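Local coordinates for protein putative nitroreductase (Thermotoga maritima, PDB 1VKW) that probably acts as an oxidoreductase, perhaps a flavin-dependent nitroreductase, at residues Ile15-Ile19 and Leu192-Ile197; Phe74-Val78 and Pro180-Gly184; Gly81-Gln86 and Ile185-Tyr191; Arg125-Pro129 and Leu159-Pro163. All blocks are in the same frame, centred on the assembly; numbering follows the deposited sequence.

Contact 1 of 4, residues Ile15-Ile19 and Leu192-Ile197; sequences IFEAI and LTAREI
Residues 15-19 and 192-197, both alpha-helical, run nearly antiparallel, their axes approaching to 10.4 Å with a signed crossing angle of -154°. The closest CA pair, Ile15 and Thr193 at 6.6 Å, sets the register, and about 295 Å² is buried in total. Ile15, CB toward the partner helix, takes the t rotamer at chi1 and p at chi2. This carries Ile15 CD1 to 3.6 Å from Leu192 CB, while Ile15 CG2 lies 3.7 Å from Glu196 CB. Phe16 (chi1 m) starts sideways, yet its ring reaches the partner helix: Phe16 CE2 is 3.6 Å from Glu196 CG, and Ile197 CG1 meets the ring edge at Phe16 CZ (3.9 Å). Between these two residues fits Thr193, whose CG2 touches Ile19 CD1 at 3.4 Å; its OG1 bonds instead to His189 O one turn back. The direct contact is thus apolar, supplemented by one water that accepts from Ile15 N (3.1 Å) and donates to Glu196 OE1 (3.0 Å); Glu196 OE2 pairs with Lys199. Such side-chain interdigitation joins helix 15-21 to the C-terminal part of helix 180-198, with helix 74-93 packing on Ile15 and Leu192 and helix 143-153 on Thr193 and Ile197.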
loop_
_atom_site.group_PDB
_atom_site.type_symbol
_atom_site.label_atom_id
_atom_site.label_comp_id
_atom_site.label_asym_id
_atom_site.label_seq_id
_atom_site.Cartn_x
_atom_site.Cartn_y
_atom_site.Cartn_z
ATOM N N ILE A 15 -1.008 -11.307 -3.195
ATOM C CA ILE A 15 -1.310 -9.886 -3.201
ATOM C C ILE A 15 -2.801 -9.577 -2.979
ATOM O O ILE A 15 -3.136 -8.608 -2.306
ATOM C CB ILE A 15 -0.792 -9.225 -4.517
ATOM C CG1 ILE A 15 -1.040 -7.712 -4.509
ATOM C CG2 ILE A 15 -1.432 -9.841 -5.746
ATOM C CD1 ILE A 15 -0.352 -6.971 -3.360
ATOM N N PHE A 16 -3.688 -10.385 -3.553
ATOM C CA PHE A 16 -5.121 -10.155 -3.417
ATOM C C PHE A 16 -5.568 -10.348 -1.966
ATOM O O PHE A 16 -6.347 -9.557 -1.414
ATOM C CB PHE A 16 -5.908 -11.079 -4.349
ATOM C CG PHE A 16 -5.526 -10.944 -5.793
ATOM C CD1 PHE A 16 -5.701 -9.733 -6.460
ATOM C CD2 PHE A 16 -4.978 -12.011 -6.484
ATOM C CE1 PHE A 16 -5.341 -9.598 -7.798
ATOM C CE2 PHE A 16 -4.610 -11.882 -7.823
ATOM C CZ PHE A 16 -4.787 -10.678 -8.476
ATOM N N GLU A 17 -5.045 -11.394 -1.341
ATOM C CA GLU A 17 -5.388 -11.698 0.041
ATOM C C GLU A 17 -4.810 -10.634 0.978
ATOM O O GLU A 17 -5.479 -10.203 1.904
ATOM C CB GLU A 17 -4.920 -13.115 0.387
ATOM C CG GLU A 17 -5.639 -14.168 -0.456
ATOM C CD GLU A 17 -5.018 -15.551 -0.415
ATOM O OE1 GLU A 17 -3.803 -15.678 -0.157
ATOM O OE2 GLU A 17 -5.760 -16.524 -0.668
ATOM N N ALA A 18 -3.590 -10.176 0.712
ATOM C CA ALA A 18 -2.978 -9.097 1.510
ATOM C C ALA A 18 -3.792 -7.804 1.456
ATOM O O ALA A 18 -4.043 -7.180 2.487
ATOM C CB ALA A 18 -1.563 -8.833 1.048
ATOM N N ILE A 19 -4.200 -7.392 0.256
ATOM C CA ILE A 19 -5.028 -6.197 0.110
ATOM C C ILE A 19 -6.359 -6.377 0.846
ATOM O O ILE A 19 -6.803 -5.482 1.569
ATOM C CB ILE A 19 -5.267 -5.857 -1.384
ATOM C CG1 ILE A 19 -3.958 -5.386 -2.036
ATOM C CG2 ILE A 19 -6.350 -4.756 -1.521
ATOM C CD1 ILE A 19 -3.982 -5.328 -3.585
ATOM N N LEU A 192 0.839 -3.628 -8.089
ATOM C CA LEU A 192 1.044 -4.982 -7.573
ATOM C C LEU A 192 0.022 -6.003 -8.100
ATOM O O LEU A 192 0.374 -7.145 -8.375
ATOM C CB LEU A 192 1.077 -4.964 -6.035
ATOM C CG LEU A 192 2.282 -4.258 -5.389
ATOM C CD1 LEU A 192 2.079 -4.094 -3.890
ATOM C CD2 LEU A 192 3.593 -4.981 -5.667
ATOM N N THR A 193 -1.239 -5.609 -8.250
ATOM C CA THR A 193 -2.248 -6.540 -8.770
ATOM C C THR A 193 -2.085 -6.755 -10.271
ATOM O O THR A 193 -2.201 -7.888 -10.764
ATOM C CB THR A 193 -3.670 -6.077 -8.441
ATOM O OG1 THR A 193 -3.868 -4.746 -8.915
ATOM C CG2 THR A 193 -3.880 -5.987 -6.929
ATOM N N ALA A 194 -1.764 -5.684 -10.999
ATOM C CA ALA A 194 -1.501 -5.800 -12.438
ATOM C C ALA A 194 -0.285 -6.692 -12.727
ATOM O O ALA A 194 -0.281 -7.463 -13.690
ATOM C CB ALA A 194 -1.312 -4.414 -13.055
ATOM N N ARG A 195 0.733 -6.587 -11.878
ATOM C CA ARG A 195 1.940 -7.391 -11.990
ATOM C C ARG A 195 1.605 -8.876 -11.844
ATOM O O ARG A 195 2.074 -9.706 -12.626
ATOM C CB ARG A 195 2.955 -6.968 -10.920
ATOM C CG ARG A 195 4.317 -7.619 -11.041
ATOM C CD ARG A 195 5.330 -7.096 -10.022
ATOM N NE ARG A 195 5.069 -7.622 -8.687
ATOM C CZ ARG A 195 5.750 -7.290 -7.594
ATOM N NH1 ARG A 195 6.751 -6.416 -7.654
ATOM N NH2 ARG A 195 5.423 -7.839 -6.428
ATOM N N GLU A 196 0.785 -9.183 -10.841
ATOM C CA GLU A 196 0.275 -10.538 -10.616
ATOM C C GLU A 196 -0.597 -11.042 -11.773
ATOM O O GLU A 196 -0.410 -12.169 -12.244
ATOM C CB GLU A 196 -0.519 -10.585 -9.303
ATOM C CG GLU A 196 -1.157 -11.928 -8.982
ATOM C CD GLU A 196 -0.144 -13.042 -8.792
ATOM O OE1 GLU A 196 0.981 -12.759 -8.327
ATOM O OE2 GLU A 196 -0.477 -14.209 -9.102
ATOM N N ILE A 197 -1.549 -10.226 -12.217
ATOM C CA ILE A 197 -2.494 -10.633 -13.250
ATOM C C ILE A 197 -1.812 -10.897 -14.586
ATOM O O ILE A 197 -2.026 -11.940 -15.192
ATOM C CB ILE A 197 -3.625 -9.595 -13.409
ATOM C CG1 ILE A 197 -4.558 -9.687 -12.201
ATOM C CG2 ILE A 197 -4.436 -9.847 -14.699
ATOM C CD1 ILE A 197 -5.556 -8.576 -12.098
HETATM O O HOH W 1 0.750 -12.655 -5.308
#

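Contact 2 of 4, residues Phe74-Val78 and Pro180-Gly184; sequences FDELV and PVDLG
The first turns of helices 74-93 and 180-198 lie side by side at 7.6 Å between axes, inclined at 42° (signed angle -42°), with Val78 CA and Gly184 CA only 4.2 Å apart. Pro180, with a C-gamma endo pucker and its CB toward the partner, is clasped by three side chains. Phe74 adopts chi1 t with chi2 near -91°, which lays its ring face over the pyrrolidine: Pro180 CB sits 3.8 Å from the centroid of the Phe74 ring, 15° off the normal, a CH-pi contact. The edge of the same ring reaches Leu183 (t, t), with Phe74 CZ 3.7 Å from Leu183 CD1. Leu77 (m, t) places CB 3.7 Å from Pro180 CG and CD2 3.7 Å from Val181 CG2. Val78, chi1 t, sets CG2 3.6 Å from Pro180 CB. Alongside the side chains, the backbones meet through three CA-H...O contacts: Val78 CA to Pro180 O at 3.2 Å, Gly184 CA to Val78 O at 3.3 Å and Val181 CA to Leu77 O at 3.5 Å. A CB on Gly184 would fall 2.0 Å from Val78 O, so the missing side chain is what permits this closeness. Tyr212 of strand 211-215 packs against Phe74, Val78 and Leu183. Apolar fit and CA-H...O contacts, rather than conventional hydrogen bonds between the segments, therefore hold these helix starts together.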
loop_
_atom_site.group_PDB
_atom_site.type_symbol
_atom_site.label_atom_id
_atom_site.label_comp_id
_atom_site.label_asym_id
_atom_site.label_seq_id
_atom_site.Cartn_x
_atom_site.Cartn_y
_atom_site.Cartn_z
ATOM N N PHE A 74 4.979 17.183 -4.666
ATOM C CA PHE A 74 4.033 16.180 -5.146
ATOM C C PHE A 74 4.675 14.804 -5.435
ATOM O O PHE A 74 4.257 13.775 -4.864
ATOM C CB PHE A 74 3.293 16.699 -6.386
ATOM C CG PHE A 74 2.058 15.906 -6.725
ATOM C CD1 PHE A 74 2.130 14.825 -7.592
ATOM C CD2 PHE A 74 0.824 16.245 -6.174
ATOM C CE1 PHE A 74 0.991 14.089 -7.910
ATOM C CE2 PHE A 74 -0.323 15.513 -6.487
ATOM C CZ PHE A 74 -0.235 14.432 -7.353
ATOM N N ASP A 75 5.688 14.781 -6.303
ATOM C CA ASP A 75 6.273 13.501 -6.762
ATOM C C ASP A 75 6.913 12.699 -5.616
ATOM O O ASP A 75 6.815 11.465 -5.575
ATOM C CB ASP A 75 7.309 13.745 -7.875
ATOM C CG ASP A 75 6.700 14.390 -9.119
ATOM O OD1 ASP A 75 5.479 14.234 -9.340
ATOM O OD2 ASP A 75 7.364 15.071 -9.933
ATOM N N GLU A 76 7.561 13.393 -4.683
ATOM C CA GLU A 76 8.227 12.711 -3.574
ATOM C C GLU A 76 7.215 12.112 -2.609
ATOM O O GLU A 76 7.476 11.074 -1.999
ATOM C CB GLU A 76 9.172 13.645 -2.818
ATOM C CG GLU A 76 10.421 14.056 -3.593
ATOM C CD GLU A 76 10.305 15.420 -4.242
ATOM O OE1 GLU A 76 9.538 15.569 -5.218
ATOM O OE2 GLU A 76 10.996 16.352 -3.780
ATOM N N LEU A 77 6.069 12.766 -2.458
ATOM C CA LEU A 77 5.017 12.246 -1.589
ATOM C C LEU A 77 4.279 11.049 -2.218
ATOM O O LEU A 77 3.894 10.125 -1.509
ATOM C CB LEU A 77 4.040 13.352 -1.198
ATOM C CG LEU A 77 4.575 14.340 -0.156
ATOM C CD1 LEU A 77 3.659 15.538 -0.071
ATOM C CD2 LEU A 77 4.738 13.687 1.210
ATOM N N VAL A 78 4.084 11.069 -3.536
ATOM C CA VAL A 78 3.574 9.882 -4.258
ATOM C C VAL A 78 4.521 8.701 -4.012
ATOM O O VAL A 78 4.075 7.586 -3.732
ATOM C CB VAL A 78 3.389 10.160 -5.781
ATOM C CG1 VAL A 78 3.077 8.894 -6.553
ATOM C CG2 VAL A 78 2.279 11.144 -6.005
ATOM N N PRO A 180 -1.043 13.470 -2.923
ATOM C CA PRO A 180 0.009 12.671 -3.519
ATOM C C PRO A 180 0.299 11.379 -2.753
ATOM O O PRO A 180 0.489 10.344 -3.374
ATOM C CB PRO A 180 1.210 13.632 -3.574
ATOM C CG PRO A 180 0.911 14.724 -2.612
ATOM C CD PRO A 180 -0.569 14.812 -2.526
ATOM N N VAL A 181 0.262 11.412 -1.426
ATOM C CA VAL A 181 0.539 10.194 -0.647
ATOM C C VAL A 181 -0.529 9.136 -0.934
ATOM O O VAL A 181 -0.202 8.002 -1.257
ATOM C CB VAL A 181 0.655 10.469 0.869
ATOM C CG1 VAL A 181 1.011 9.189 1.622
ATOM C CG2 VAL A 181 1.715 11.523 1.134
ATOM N N ASP A 182 -1.794 9.538 -0.846
ATOM C CA ASP A 182 -2.928 8.663 -1.157
ATOM C C ASP A 182 -2.866 8.148 -2.603
ATOM O O ASP A 182 -3.145 6.984 -2.855
ATOM C CB ASP A 182 -4.258 9.391 -0.896
ATOM C CG ASP A 182 -4.411 9.854 0.568
ATOM O OD1 ASP A 182 -4.018 9.110 1.488
ATOM O OD2 ASP A 182 -4.924 10.943 0.895
ATOM N N LEU A 183 -2.492 9.023 -3.539
ATOM C CA LEU A 183 -2.258 8.630 -4.931
ATOM C C LEU A 183 -1.253 7.483 -5.014
ATOM O O LEU A 183 -1.519 6.473 -5.660
ATOM C CB LEU A 183 -1.737 9.811 -5.762
ATOM C CG LEU A 183 -2.047 9.751 -7.270
ATOM C CD1 LEU A 183 -1.613 11.043 -7.943
ATOM C CD2 LEU A 183 -1.415 8.569 -7.955
ATOM N N GLY A 184 -0.113 7.653 -4.341
ATOM C CA GLY A 184 0.936 6.650 -4.322
ATOM C C GLY A 184 0.467 5.338 -3.724
ATOM O O GLY A 184 0.802 4.278 -4.232
#

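Contact 3 of 4, residues Gly81-Gln86 and Ile185-Tyr191; sequences GFQGEQ and IALSHAY
A carboxylate and an imidazole meet inside a fully buried helix pair: His189 NE2 donates to Glu85 OE2 over 2.6 Å with an N-H...O angle of 169°. Residues 81-86 of helix 74-93 cross residues 185-191 of helix 180-198 near the chain's centre, their axes 7.3 Å apart and inclined at 60° (signed angle -60°). It is a close helix-helix crossing with a glycine at the nearest CA pair, Gly81 CA and Ile185 CA, 4.5 Å apart. Here Gly81 C lies 3.6 Å from Ile185 N; a CB on Gly81 would clash with that nitrogen. Glu85 (chi1 t, chi2 p) folds its carboxylate over Ile185, with Glu85 CD 3.7 Å from Ile185 CG2, and His189 (chi1 m) swings its ring edge to meet OE2. Ser188, chi1 p, turns OG back to Ile185 O at 2.5 Å and leaves its CB 3.5 Å from Phe82 O. Phe82, chi1 t, contributes the largest covered area, 98 Å². Its edge points at the face of Tyr191 (chi1 t), a T-shaped pair with centroids 5.7 Å apart and planes at 70°, and Phe82 CD1 is 4.0 Å from Leu187 CD2. Ile204 of strand 203-207 packs on Phe82, Leu187 and Tyr191. Glu85 OE1 is bonded to Trp100 NE1, and His189 ND1 to Met151 O. With both ring nitrogens facing oxygen acceptors, the histidine is consistent with a protonated imidazolium whose charge Glu85 balances.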
loop_
_atom_site.group_PDB
_atom_site.type_symbol
_atom_site.label_atom_id
_atom_site.label_comp_id
_atom_site.label_asym_id
_atom_site.label_seq_id
_atom_site.Cartn_x
_atom_site.Cartn_y
_atom_site.Cartn_z
ATOM N N GLY A 81 3.944 7.321 -0.484
ATOM C CA GLY A 81 2.757 6.472 -0.514
ATOM C C GLY A 81 2.976 5.163 -1.250
ATOM O O GLY A 81 2.577 4.107 -0.776
ATOM N N PHE A 82 3.647 5.236 -2.398
ATOM C CA PHE A 82 3.884 4.069 -3.256
ATOM C C PHE A 82 4.756 3.013 -2.561
ATOM O O PHE A 82 4.395 1.834 -2.497
ATOM C CB PHE A 82 4.524 4.534 -4.570
ATOM C CG PHE A 82 4.657 3.448 -5.609
ATOM C CD1 PHE A 82 3.527 2.936 -6.250
ATOM C CD2 PHE A 82 5.906 2.941 -5.952
ATOM C CE1 PHE A 82 3.645 1.934 -7.219
ATOM C CE2 PHE A 82 6.029 1.934 -6.910
ATOM C CZ PHE A 82 4.893 1.429 -7.545
ATOM N N GLN A 83 5.885 3.448 -2.009
ATOM C CA GLN A 83 6.784 2.535 -1.312
ATOM C C GLN A 83 6.220 2.112 0.033
ATOM O O GLN A 83 6.348 0.953 0.420
ATOM C CB GLN A 83 8.169 3.163 -1.148
ATOM C CG GLN A 83 8.923 3.270 -2.456
ATOM C CD GLN A 83 10.222 4.042 -2.333
ATOM O OE1 GLN A 83 10.932 3.932 -1.335
ATOM N NE2 GLN A 83 10.536 4.828 -3.354
ATOM N N GLY A 84 5.609 3.060 0.737
ATOM C CA GLY A 84 5.021 2.822 2.048
ATOM C C GLY A 84 3.916 1.775 2.042
ATOM O O GLY A 84 3.855 0.927 2.932
ATOM N N GLU A 85 3.045 1.815 1.039
ATOM C CA GLU A 85 1.986 0.822 0.955
ATOM C C GLU A 85 2.531 -0.561 0.573
ATOM O O GLU A 85 1.980 -1.568 1.005
ATOM C CB GLU A 85 0.857 1.287 0.036
ATOM C CG GLU A 85 -0.377 0.382 0.023
ATOM C CD GLU A 85 -1.163 0.322 1.328
ATOM O OE1 GLU A 85 -0.785 0.985 2.315
ATOM O OE2 GLU A 85 -2.192 -0.395 1.368
ATOM N N GLN A 86 3.628 -0.623 -0.190
ATOM C CA GLN A 86 4.295 -1.900 -0.437
ATOM C C GLN A 86 4.725 -2.553 0.876
ATOM O O GLN A 86 4.559 -3.765 1.070
ATOM C CB GLN A 86 5.494 -1.723 -1.376
ATOM C CG GLN A 86 5.076 -1.554 -2.837
ATOM C CD GLN A 86 6.247 -1.258 -3.737
ATOM O OE1 GLN A 86 7.014 -2.161 -4.073
ATOM N NE2 GLN A 86 6.408 0.009 -4.114
ATOM N N ILE A 185 -0.291 5.423 -2.630
ATOM C CA ILE A 185 -0.852 4.239 -1.965
ATOM C C ILE A 185 -1.727 3.433 -2.938
ATOM O O ILE A 185 -1.524 2.232 -3.117
ATOM C CB ILE A 185 -1.640 4.661 -0.683
ATOM C CG1 ILE A 185 -0.674 5.167 0.406
ATOM C CG2 ILE A 185 -2.444 3.498 -0.111
ATOM C CD1 ILE A 185 -1.365 5.814 1.588
ATOM N N ALA A 186 -2.686 4.105 -3.573
ATOM C CA ALA A 186 -3.574 3.453 -4.528
ATOM C C ALA A 186 -2.793 2.900 -5.723
ATOM O O ALA A 186 -3.079 1.804 -6.213
ATOM C CB ALA A 186 -4.643 4.424 -5.004
ATOM N N LEU A 187 -1.805 3.659 -6.183
ATOM C CA LEU A 187 -0.986 3.248 -7.326
ATOM C C LEU A 187 -0.224 1.963 -7.030
ATOM O O LEU A 187 -0.056 1.125 -7.924
ATOM C CB LEU A 187 -0.017 4.365 -7.718
ATOM C CG LEU A 187 0.807 4.220 -8.995
ATOM C CD1 LEU A 187 -0.072 4.324 -10.217
ATOM C CD2 LEU A 187 1.897 5.290 -9.007
ATOM N N SER A 188 0.213 1.800 -5.780
ATOM C CA SER A 188 0.871 0.564 -5.342
ATOM C C SER A 188 -0.042 -0.645 -5.482
ATOM O O SER A 188 0.400 -1.706 -5.935
ATOM C CB SER A 188 1.396 0.675 -3.901
ATOM O OG SER A 188 0.359 0.546 -2.937
ATOM N N HIS A 189 -1.314 -0.497 -5.115
ATOM C CA HIS A 189 -2.287 -1.586 -5.280
ATOM C C HIS A 189 -2.504 -1.950 -6.735
ATOM O O HIS A 189 -2.585 -3.127 -7.077
ATOM C CB HIS A 189 -3.638 -1.235 -4.633
ATOM C CG HIS A 189 -3.611 -1.224 -3.135
ATOM N ND1 HIS A 189 -4.660 -1.690 -2.368
ATOM C CD2 HIS A 189 -2.663 -0.810 -2.262
ATOM C CE1 HIS A 189 -4.357 -1.554 -1.087
ATOM N NE2 HIS A 189 -3.156 -1.016 -0.995
ATOM N N ALA A 190 -2.630 -0.941 -7.596
ATOM C CA ALA A 190 -2.857 -1.181 -9.013
ATOM C C ALA A 190 -1.626 -1.838 -9.638
ATOM O O ALA A 190 -1.730 -2.793 -10.394
ATOM C CB ALA A 190 -3.190 0.098 -9.715
ATOM N N TYR A 191 -0.456 -1.317 -9.300
ATOM C CA TYR A 191 0.800 -1.873 -9.780
ATOM C C TYR A 191 0.990 -3.342 -9.375
ATOM O O TYR A 191 1.257 -4.198 -10.209
ATOM C CB TYR A 191 1.971 -1.025 -9.284
ATOM C CG TYR A 191 3.288 -1.705 -9.511
ATOM C CD1 TYR A 191 3.957 -1.588 -10.729
ATOM C CD2 TYR A 191 3.858 -2.491 -8.515
ATOM C CE1 TYR A 191 5.176 -2.234 -10.941
ATOM C CE2 TYR A 191 5.067 -3.152 -8.717
ATOM C CZ TYR A 191 5.721 -3.018 -9.928
ATOM O OH TYR A 191 6.919 -3.669 -10.104
#

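Contact 4 of 4, residues Arg125-Pro129 and Leu159-Pro163; sequences RKRRP and LNRQP. With SO4 (sulfate ion), chain C.
This contact borders an anion site, where a sulfate, probably from the crystallisation liquor, is held by Arg127 together with Ser24 and Arg22. Arg127 NH2 donates to sulfate O2 at 2.9 Å and Arg127 NH1 to the same oxygen at 3.2 Å. Neither segment is a regular helix or strand. Residues 125-128 are extended, whereas Asn160 (phi/psi 50/35) and Gln162 (55/57) take left-handed backbone conformations, with both side chains directed at the extended chain; Arg127 and Gln162 have the nearest CA atoms, 7.8 Å apart. Asn160 (chi1 t) donates from ND2 to Lys126 O at 3.1 Å. Gln162 (chi1 m, chi2 t) accepts at OE1 from Arg128 N at 2.9 Å, and its NE2 turns back to Asn160 O at 2.8 Å. The Arg128 guanidinium lies with one face over Gln162 CD, while NH1 and NH2 each donate to Arg161 O at 3.1 Å, a bifurcated arrangement. Arg127 NH1 also donates to Lys126 O (2.9 Å), so this one nitrogen serves both the carbonyl and the sulfate. Ser157 OG binds Gln162 N, and Phe133 packs against Arg128 and Gln162. Asn160, Gln162 and Pro163 fit the N-x-Q-P signature of nitroreductases, and an anion held by arginines and a serine is consistent with the FMN-phosphate site of that family.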
loop_
_atom_site.group_PDB
_atom_site.type_symbol
_atom_site.label_atom_id
_atom_site.label_comp_id
_atom_site.label_asym_id
_atom_site.label_seq_id
_atom_site.Cartn_x
_atom_site.Cartn_y
_atom_site.Cartn_z
ATOM N N ARG A 125 -15.376 -2.284 6.516
ATOM C CA ARG A 125 -14.760 -1.574 5.405
ATOM C C ARG A 125 -15.816 -0.730 4.745
ATOM O O ARG A 125 -16.772 -1.254 4.176
ATOM C CB ARG A 125 -14.184 -2.548 4.392
ATOM C CG ARG A 125 -12.882 -2.084 3.756
ATOM C CD ARG A 125 -11.985 -3.256 3.495
ATOM N NE ARG A 125 -10.578 -2.937 3.366
ATOM C CZ ARG A 125 -9.645 -3.856 3.167
ATOM N NH1 ARG A 125 -9.974 -5.136 3.100
ATOM N NH2 ARG A 125 -8.380 -3.507 3.030
ATOM N N LYS A 126 -15.652 0.577 4.842
ATOM C CA LYS A 126 -16.566 1.493 4.195
ATOM C C LYS A 126 -15.855 2.093 3.013
ATOM O O LYS A 126 -14.795 2.697 3.152
ATOM C CB LYS A 126 -17.025 2.571 5.168
ATOM C CG LYS A 126 -17.931 2.030 6.270
ATOM C CD LYS A 126 -18.499 3.161 7.129
ATOM C CE LYS A 126 -19.826 2.797 7.756
ATOM N NZ LYS A 126 -20.596 4.036 8.091
ATOM N N ARG A 127 -16.448 1.914 1.839
ATOM C CA ARG A 127 -15.949 2.543 0.638
ATOM C C ARG A 127 -17.133 2.985 -0.174
ATOM O O ARG A 127 -18.207 2.350 -0.155
ATOM C CB ARG A 127 -15.085 1.586 -0.193
ATOM C CG ARG A 127 -13.746 1.214 0.414
ATOM C CD ARG A 127 -12.763 2.351 0.555
ATOM N NE ARG A 127 -11.458 1.876 1.034
ATOM C CZ ARG A 127 -11.170 1.576 2.300
ATOM N NH1 ARG A 127 -12.067 1.716 3.268
ATOM N NH2 ARG A 127 -9.957 1.136 2.606
ATOM N N ARG A 128 -16.928 4.078 -0.895
ATOM C CA ARG A 128 -17.921 4.562 -1.835
ATOM C C ARG A 128 -18.004 3.564 -2.991
ATOM O O ARG A 128 -17.064 2.775 -3.206
ATOM C CB ARG A 128 -17.549 5.966 -2.310
ATOM C CG ARG A 128 -17.512 6.966 -1.156
ATOM C CD ARG A 128 -17.531 8.426 -1.583
ATOM N NE ARG A 128 -16.333 8.781 -2.318
ATOM C CZ ARG A 128 -15.231 9.293 -1.777
ATOM N NH1 ARG A 128 -15.140 9.514 -0.468
ATOM N NH2 ARG A 128 -14.204 9.579 -2.565
ATOM N N PRO A 129 -19.110 3.591 -3.733
ATOM C CA PRO A 129 -19.313 2.656 -4.848
ATOM C C PRO A 129 -18.234 2.754 -5.926
ATOM O O PRO A 129 -17.754 3.841 -6.237
ATOM C CB PRO A 129 -20.676 3.066 -5.406
ATOM C CG PRO A 129 -21.333 3.779 -4.310
ATOM C CD PRO A 129 -20.261 4.487 -3.559
ATOM N N LEU A 159 -7.953 9.912 6.451
ATOM C CA LEU A 159 -9.350 10.155 6.858
ATOM C C LEU A 159 -10.413 9.424 6.015
ATOM O O LEU A 159 -11.571 9.839 5.989
ATOM C CB LEU A 159 -9.653 11.665 6.867
ATOM C CG LEU A 159 -8.848 12.538 7.825
ATOM C CD1 LEU A 159 -9.424 13.954 7.854
ATOM C CD2 LEU A 159 -8.834 11.941 9.224
ATOM N N ASN A 160 -10.022 8.318 5.378
ATOM C CA ASN A 160 -10.877 7.584 4.434
ATOM C C ASN A 160 -11.539 8.445 3.353
ATOM O O ASN A 160 -12.648 8.163 2.883
ATOM C CB ASN A 160 -11.936 6.747 5.163
ATOM C CG ASN A 160 -12.469 5.603 4.302
ATOM O OD1 ASN A 160 -11.749 5.054 3.466
ATOM N ND2 ASN A 160 -13.740 5.251 4.494
ATOM N N ARG A 161 -10.839 9.472 2.902
ATOM C CA ARG A 161 -11.460 10.352 1.926
ATOM C C ARG A 161 -11.439 9.779 0.524
ATOM O O ARG A 161 -12.173 10.270 -0.321
ATOM C CB ARG A 161 -10.868 11.741 1.962
ATOM C CG ARG A 161 -9.442 11.850 1.543
ATOM C CD ARG A 161 -8.841 13.166 1.997
ATOM N NE ARG A 161 -7.390 13.105 2.092
ATOM C CZ ARG A 161 -6.638 14.044 2.644
ATOM N NH1 ARG A 161 -7.183 15.145 3.136
ATOM N NH2 ARG A 161 -5.329 13.883 2.684
ATOM N N GLN A 162 -10.603 8.762 0.284
ATOM C CA GLN A 162 -10.635 7.960 -0.954
ATOM C C GLN A 162 -10.520 8.870 -2.170
ATOM O O GLN A 162 -11.399 8.873 -3.032
ATOM C CB GLN A 162 -11.933 7.145 -1.032
ATOM C CG GLN A 162 -12.159 6.186 0.116
ATOM C CD GLN A 162 -13.633 5.837 0.324
ATOM O OE1 GLN A 162 -14.254 5.174 -0.518
ATOM N NE2 GLN A 162 -14.177 6.244 1.460
ATOM N N PRO A 163 -9.440 9.653 -2.228
ATOM C CA PRO A 163 -9.351 10.790 -3.147
ATOM C C PRO A 163 -8.901 10.425 -4.579
ATOM O O PRO A 163 -8.015 11.080 -5.124
ATOM C CB PRO A 163 -8.306 11.684 -2.459
ATOM C CG PRO A 163 -7.371 10.707 -1.786
ATOM C CD PRO A 163 -8.213 9.515 -1.406
HETATM S S SO4 C . -9.398 1.008 6.419
HETATM O O1 SO4 C . -10.143 2.208 6.763
HETATM O O2 SO4 C . -10.088 0.311 5.355
HETATM O O3 SO4 C . -8.056 1.401 6.027
HETATM O O4 SO4 C . -9.331 0.116 7.578
#

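In the fold
Helix 180-198 threads three of the contacts: contact 2 at its start, contact 3 in its middle and contact 1 near its end. Centres of contacts 2 and 3 are 10 Å apart, those of 3 and 1 are 11 Å apart, and contacts 1 and 2 lie 20 Å apart on opposite sides of the chain's centre. Helix 74-93 pairs with it in contacts 2 and 3, and the pair touches both four-stranded antiparallel sheets, through Trp100 of one and Ile204 and Tyr212 of the other. Contact 4, centred 16 to 20 Å from the rest, borders the sulfate, perhaps marking an FMN phosphate site; Arg125 NH2 lies 2.9 Å from Ile19 O, and Asp182 CB 3.5 Å from Pro163 CG.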